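Local coordinates for structural protein (unclassified Rudivirus, PDB 6WQ0) that self-assembles into a helical, filamentous nucleocapsid that wraps the viral DNA, maintains it in the A-form and protects it under extreme conditions, at residues Gly15-Asn18 / Ala19-Ala23; Val29-Thr32 / Ile33-Val37. All coordinates share one frame; numbering follows the deposited sequence.

Contact 1: Gly15-Asn18 / Ala19-Ala23; sequences GKWN and AKFTA. With nucleotides of chain A; nucleotides of chain B.
Trp17 and Phe21, one turn apart on helix 10-24, lie side by side and point the same way. Their rings are near parallel, the planes meeting at 24°, but slid so far apart that they barely overlap: the centroid of the Trp17 six-membered ring is 5.2 Å from that of Phe21, and the closest carbons are Trp17 CZ2 and Phe21 CD1, 4.0 Å apart. In both residues CG is trans to the main-chain nitrogen (chi1 174° in Trp17), which sends the two rings off the same side of the helix. At its edge the indole meets DNA, with CD1 3.4 Å from O2 of DT150 of chain A and O4' of DA151 of chain A also near the ring plane; NE1 is hydrogen-bonded to a further thymine O2.

The charged contacts are made by two lysines, also one turn apart. Lys16 is extended and gives NZ to OP2 of DT143 of chain B at 3.1 Å. Lys20 is bent at each torsion beyond the first, which brings NZ to phosphate oxygens of both strands, OP1 of DT143 of chain B at 2.6 Å and OP1 of DA151 of chain A at 2.9 Å. The pair thus matches the phosphate coordination by positively charged residues that holds the DNA in this capsid.

Among the helical i to i+4 bonds, Asn18 O is gripped twice, by Thr22 N and, 2.8 Å away, by Thr22 OG1, the two donors arriving from opposite faces of the carbonyl plane.

Around this DNA-facing helix, other copies of the protein pack closely: Ala19 and Ala23 rest on Ile40 and Ile33 of a second subunit, while Trp17 stacks on Phe45 of a third, all from helix 27-48 of those chains.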
loop_
_atom_site.group_PDB
_atom_site.type_symbol
_atom_site.label_atom_id
_atom_site.label_comp_id
_atom_site.label_asym_id
_atom_site.label_seq_id
_atom_site.Cartn_x
_atom_site.Cartn_y
_atom_site.Cartn_z
ATOM N N GLY C 15 -19.370 -46.430 -46.349
ATOM C CA GLY C 15 -19.740 -45.571 -45.238
ATOM C C GLY C 15 -19.227 -46.085 -43.910
ATOM O O GLY C 15 -18.620 -45.340 -43.137
ATOM N N LYS C 16 -19.440 -47.370 -43.635
ATOM C CA LYS C 16 -18.996 -47.904 -42.353
ATOM C C LYS C 16 -17.476 -47.968 -42.271
ATOM O O LYS C 16 -16.894 -47.639 -41.230
ATOM C CB LYS C 16 -19.614 -49.275 -42.099
ATOM C CG LYS C 16 -19.514 -49.687 -40.652
ATOM C CD LYS C 16 -20.451 -50.803 -40.305
ATOM C CE LYS C 16 -20.337 -51.164 -38.851
ATOM N NZ LYS C 16 -20.973 -52.467 -38.593
ATOM N N TRP C 17 -16.812 -48.371 -43.358
ATOM C CA TRP C 17 -15.357 -48.423 -43.355
ATOM C C TRP C 17 -14.758 -47.042 -43.148
ATOM O O TRP C 17 -13.815 -46.878 -42.369
ATOM C CB TRP C 17 -14.846 -49.035 -44.658
ATOM C CG TRP C 17 -13.349 -48.988 -44.775
ATOM C CD1 TRP C 17 -12.463 -49.918 -44.324
ATOM C CD2 TRP C 17 -12.567 -47.946 -45.366
ATOM N NE1 TRP C 17 -11.185 -49.523 -44.595
ATOM C CE2 TRP C 17 -11.220 -48.315 -45.237
ATOM C CE3 TRP C 17 -12.876 -46.742 -46.003
ATOM C CZ2 TRP C 17 -10.184 -47.522 -45.714
ATOM C CZ3 TRP C 17 -11.846 -45.960 -46.470
ATOM C CH2 TRP C 17 -10.518 -46.355 -46.326
ATOM N N ASN C 18 -15.286 -46.035 -43.839
ATOM C CA ASN C 18 -14.758 -44.688 -43.711
ATOM C C ASN C 18 -15.015 -44.125 -42.321
ATOM O O ASN C 18 -14.162 -43.426 -41.766
ATOM C CB ASN C 18 -15.377 -43.805 -44.787
ATOM C CG ASN C 18 -14.654 -42.508 -44.954
ATOM O OD1 ASN C 18 -13.441 -42.438 -44.800
ATOM N ND2 ASN C 18 -15.395 -41.461 -45.261
ATOM N N ALA C 19 -16.176 -44.424 -41.734
ATOM C CA ALA C 19 -16.450 -43.972 -40.375
ATOM C C ALA C 19 -15.471 -44.584 -39.386
ATOM O O ALA C 19 -14.919 -43.888 -38.527
ATOM C CB ALA C 19 -17.885 -44.315 -39.988
ATOM N N LYS C 20 -15.226 -45.889 -39.504
ATOM C CA LYS C 20 -14.317 -46.548 -38.575
ATOM C C LYS C 20 -12.877 -46.096 -38.783
ATOM O O LYS C 20 -12.113 -45.982 -37.819
ATOM C CB LYS C 20 -14.439 -48.061 -38.715
ATOM C CG LYS C 20 -15.792 -48.603 -38.318
ATOM C CD LYS C 20 -16.105 -48.322 -36.860
ATOM C CE LYS C 20 -15.520 -49.371 -35.946
ATOM N NZ LYS C 20 -16.249 -50.646 -36.047
ATOM N N PHE C 21 -12.488 -45.827 -40.031
ATOM C CA PHE C 21 -11.140 -45.344 -40.308
ATOM C C PHE C 21 -10.940 -43.936 -39.765
ATOM O O PHE C 21 -9.877 -43.612 -39.229
ATOM C CB PHE C 21 -10.874 -45.388 -41.815
ATOM C CG PHE C 21 -9.421 -45.278 -42.181
ATOM C CD1 PHE C 21 -8.622 -46.403 -42.243
ATOM C CD2 PHE C 21 -8.853 -44.048 -42.465
ATOM C CE1 PHE C 21 -7.288 -46.302 -42.572
ATOM C CE2 PHE C 21 -7.520 -43.945 -42.792
ATOM C CZ PHE C 21 -6.740 -45.072 -42.850
ATOM N N THR C 22 -11.949 -43.077 -39.913
ATOM C CA THR C 22 -11.870 -41.733 -39.356
ATOM C C THR C 22 -11.827 -41.767 -37.836
ATOM O O THR C 22 -11.143 -40.951 -37.209
ATOM C CB THR C 22 -13.059 -40.907 -39.838
ATOM O OG1 THR C 22 -13.072 -40.886 -41.268
ATOM C CG2 THR C 22 -12.964 -39.487 -39.330
ATOM N N ALA C 23 -12.554 -42.702 -37.223
ATOM C CA ALA C 23 -12.504 -42.842 -35.774
ATOM C C ALA C 23 -11.128 -43.308 -35.312
ATOM O O ALA C 23 -10.578 -42.777 -34.343
ATOM C CB ALA C 23 -13.584 -43.811 -35.300
ATOM P P DA A 151 -15.970 -52.815 -39.035
ATOM O OP1 DA A 151 -17.094 -52.068 -38.458
ATOM O OP2 DA A 151 -15.690 -54.186 -38.589
ATOM O "O5'" DA A 151 -16.144 -52.899 -40.614
ATOM C "C5'" DA A 151 -16.493 -51.758 -41.370
ATOM C "C4'" DA A 151 -16.548 -52.101 -42.848
ATOM O "O4'" DA A 151 -15.245 -52.520 -43.280
ATOM C "C3'" DA A 151 -17.468 -53.256 -43.207
ATOM O "O3'" DA A 151 -18.754 -52.775 -43.489
ATOM C "C2'" DA A 151 -16.831 -53.829 -44.465
ATOM C "C1'" DA A 151 -15.361 -53.497 -44.291
ATOM N N9 DA A 151 -14.520 -54.634 -43.939
ATOM C C8 DA A 151 -14.051 -54.965 -42.704
ATOM N N7 DA A 151 -13.296 -56.031 -42.699
ATOM C C5 DA A 151 -13.261 -56.417 -44.024
ATOM C C6 DA A 151 -12.626 -57.478 -44.685
ATOM N N6 DA A 151 -11.870 -58.380 -44.067
ATOM N N1 DA A 151 -12.799 -57.578 -46.015
ATOM C C2 DA A 151 -13.565 -56.681 -46.630
ATOM N N3 DA A 151 -14.198 -55.638 -46.117
ATOM C C4 DA A 151 -14.007 -55.566 -44.797
ATOM P P DT B 143 -19.724 -50.892 -34.963
ATOM O OP1 DT B 143 -18.704 -50.005 -35.539
ATOM O OP2 DT B 143 -20.103 -52.138 -35.649
ATOM O "O5'" DT B 143 -19.292 -51.276 -33.483
ATOM C "C5'" DT B 143 -18.940 -50.269 -32.561
ATOM C "C4'" DT B 143 -18.405 -50.872 -31.278
ATOM O "O4'" DT B 143 -19.456 -51.575 -30.578
ATOM C "C3'" DT B 143 -17.333 -51.916 -31.449
ATOM O "O3'" DT B 143 -16.082 -51.297 -31.696
ATOM C "C2'" DT B 143 -17.375 -52.588 -30.083
ATOM C "C1'" DT B 143 -18.878 -52.599 -29.785
ATOM N N1 DT B 143 -19.545 -53.896 -30.107
ATOM C C2 DT B 143 -19.507 -54.917 -29.195
ATOM O O2 DT B 143 -18.957 -54.831 -28.117
ATOM N N3 DT B 143 -20.141 -56.053 -29.590
ATOM C C4 DT B 143 -20.797 -56.268 -30.772
ATOM O O4 DT B 143 -21.342 -57.329 -31.032
ATOM C C5 DT B 143 -20.803 -55.160 -31.682
ATOM C C7 DT B 143 -21.479 -55.283 -33.010
ATOM C C6 DT B 143 -20.188 -54.042 -31.310
ATOM P P DT A 150 -10.915 -52.015 -34.564
ATOM O OP1 DT A 150 -11.717 -50.825 -34.248
ATOM O OP2 DT A 150 -11.080 -53.253 -33.785
ATOM O "O5'" DT A 150 -11.088 -52.373 -36.114
ATOM C "C5'" DT A 150 -12.378 -52.471 -36.708
ATOM C "C4'" DT A 150 -12.364 -51.892 -38.117
ATOM O "O4'" DT A 150 -11.112 -52.186 -38.776
ATOM C "C3'" DT A 150 -13.384 -52.463 -39.070
ATOM O "O3'" DT A 150 -14.655 -51.924 -38.820
ATOM C "C2'" DT A 150 -12.823 -51.967 -40.392
ATOM C "C1'" DT A 150 -11.325 -52.175 -40.183
ATOM N N1 DT A 150 -10.837 -53.450 -40.756
ATOM C C2 DT A 150 -10.787 -53.600 -42.120
ATOM O O2 DT A 150 -11.107 -52.731 -42.904
ATOM N N3 DT A 150 -10.345 -54.810 -42.543
ATOM C C4 DT A 150 -9.945 -55.862 -41.765
ATOM O O4 DT A 150 -9.555 -56.914 -42.247
ATOM C C5 DT A 150 -10.024 -55.646 -40.347
ATOM C C7 DT A 150 -9.625 -56.731 -39.395
ATOM C C6 DT A 150 -10.459 -54.463 -39.916
#

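Contact 2: Val29-Thr32 / Ile33-Val37; sequences VAST and ILTNV
Ile33 lays its CG1-CD1 arm back along the preceding turn of helix 27-48, where CD1 meets Val29 CG1 at 3.9 Å. This is an i to i+4 pairing on one alpha-helix, the two side chains running alongside each other. With CG1 trans to the carbonyl carbon (chi1 -63°), the isoleucine arm also runs past the oxygen end of the Val29 carbonyl, CG1 lying 3.1 Å from Val29 O. Leu34 takes up the same kind of position one residue on, its CG 3.3 Å from Ala30 O.

Several neighbours cover this part of the helix. Ala30 and Ile33 touch Phe24 of helix 10-24 in the same chain, and Ile33 also packs on a DNA sugar. Val29 and Thr32 meet Thr32 and Val29 of a second subunit, while Ala30 lies against Ala30 of a third.

On the polar flank, side chains reinforce the main-chain bonds. Thr35 N donates to Ser31 O, and OG1 of the same threonine adds a weak bond to that oxygen at 3.0 Å. Thr32 directs its own hydroxyl back to Thr28 O, leaving the methyl CG2 beside the Asn36 amide, 3.6 Å from ND2. Asn36 in turn bends over the end of the Thr32 carbonyl, which therefore takes two donors, the backbone N and the side-chain amide, from opposite faces of its plane. The side-chain bond is the less direct of the two: ND2 stands 3.2 Å from Thr32 O, above the carbonyl plane, with an N-H...O angle of 143°.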
loop_
_atom_site.group_PDB
_atom_site.type_symbol
_atom_site.label_atom_id
_atom_site.label_comp_id
_atom_site.label_asym_id
_atom_site.label_seq_id
_atom_site.Cartn_x
_atom_site.Cartn_y
_atom_site.Cartn_z
ATOM N N VAL C 29 -8.029 -42.705 -29.548
ATOM C CA VAL C 29 -8.623 -43.983 -29.936
ATOM C C VAL C 29 -7.536 -44.976 -30.331
ATOM O O VAL C 29 -7.428 -46.070 -29.762
ATOM C CB VAL C 29 -9.646 -43.780 -31.068
ATOM C CG1 VAL C 29 -10.141 -45.113 -31.581
ATOM C CG2 VAL C 29 -10.808 -42.943 -30.577
ATOM N N ALA C 30 -6.715 -44.603 -31.312
ATOM C CA ALA C 30 -5.657 -45.488 -31.789
ATOM C C ALA C 30 -4.675 -45.819 -30.677
ATOM O O ALA C 30 -4.285 -46.980 -30.503
ATOM C CB ALA C 30 -4.934 -44.841 -32.968
ATOM N N SER C 31 -4.263 -44.806 -29.915
ATOM C CA SER C 31 -3.303 -45.014 -28.840
ATOM C C SER C 31 -3.827 -46.008 -27.813
ATOM O O SER C 31 -3.129 -46.956 -27.443
ATOM C CB SER C 31 -2.980 -43.676 -28.184
ATOM O OG SER C 31 -2.420 -43.854 -26.900
ATOM N N THR C 32 -5.061 -45.812 -27.343
ATOM C CA THR C 32 -5.635 -46.694 -26.337
ATOM C C THR C 32 -5.773 -48.115 -26.861
ATOM O O THR C 32 -5.400 -49.076 -26.178
ATOM C CB THR C 32 -6.992 -46.151 -25.887
ATOM O OG1 THR C 32 -6.860 -44.771 -25.541
ATOM C CG2 THR C 32 -7.503 -46.911 -24.685
ATOM N N ILE C 33 -6.287 -48.271 -28.082
ATOM C CA ILE C 33 -6.508 -49.613 -28.617
ATOM C C ILE C 33 -5.186 -50.355 -28.765
ATOM O O ILE C 33 -5.047 -51.504 -28.328
ATOM C CB ILE C 33 -7.272 -49.545 -29.951
ATOM C CG1 ILE C 33 -8.660 -48.946 -29.743
ATOM C CG2 ILE C 33 -7.402 -50.922 -30.566
ATOM C CD1 ILE C 33 -9.508 -48.954 -30.980
ATOM N N LEU C 34 -4.190 -49.708 -29.373
ATOM C CA LEU C 34 -2.928 -50.392 -29.629
ATOM C C LEU C 34 -2.161 -50.655 -28.340
ATOM O O LEU C 34 -1.569 -51.727 -28.175
ATOM C CB LEU C 34 -2.091 -49.579 -30.614
ATOM C CG LEU C 34 -2.718 -49.404 -31.998
ATOM C CD1 LEU C 34 -1.851 -48.544 -32.885
ATOM C CD2 LEU C 34 -2.985 -50.748 -32.643
ATOM N N THR C 35 -2.166 -49.701 -27.409
ATOM C CA THR C 35 -1.504 -49.919 -26.130
ATOM C C THR C 35 -2.154 -51.059 -25.356
ATOM O O THR C 35 -1.464 -51.838 -24.691
ATOM C CB THR C 35 -1.518 -48.624 -25.319
ATOM O OG1 THR C 35 -0.635 -47.675 -25.925
ATOM C CG2 THR C 35 -1.071 -48.868 -23.897
ATOM N N ASN C 36 -3.480 -51.192 -25.449
ATOM C CA ASN C 36 -4.163 -52.263 -24.732
ATOM C C ASN C 36 -3.906 -53.623 -25.367
ATOM O O ASN C 36 -3.762 -54.621 -24.654
ATOM C CB ASN C 36 -5.660 -51.972 -24.669
ATOM C CG ASN C 36 -6.074 -51.352 -23.358
ATOM O OD1 ASN C 36 -5.967 -51.972 -22.308
ATOM N ND2 ASN C 36 -6.539 -50.120 -23.409
ATOM N N VAL C 37 -3.841 -53.695 -26.700
ATOM C CA VAL C 37 -3.639 -54.987 -27.355
ATOM C C VAL C 37 -2.171 -55.332 -27.578
ATOM O O VAL C 37 -1.884 -56.386 -28.156
ATOM C CB VAL C 37 -4.364 -55.087 -28.714
ATOM C CG1 VAL C 37 -5.849 -54.855 -28.548
ATOM C CG2 VAL C 37 -3.767 -54.123 -29.718
#

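From the N terminus the chain first runs through helix 10-24, where contact 1 spans successive turns, then bends sharply into helix 27-48, where contact 2 does the same. The two contacts follow in series; neither closes a long loop, and they neither nest nor cross. Their centres are about 17 Å apart, yet they meet at the bend, where Ala23 O packs against Val29 CB at 3.6 Å. Both lie on the same side of the chain's centre, in the arm formed by the first two helices, and both touch the DNA and the second subunit. There the pairings are reciprocal: Lys20 packs on Val37 of that subunit, and Val37 on its Lys20, tying helix 10-24 to helix 27-48 across chains.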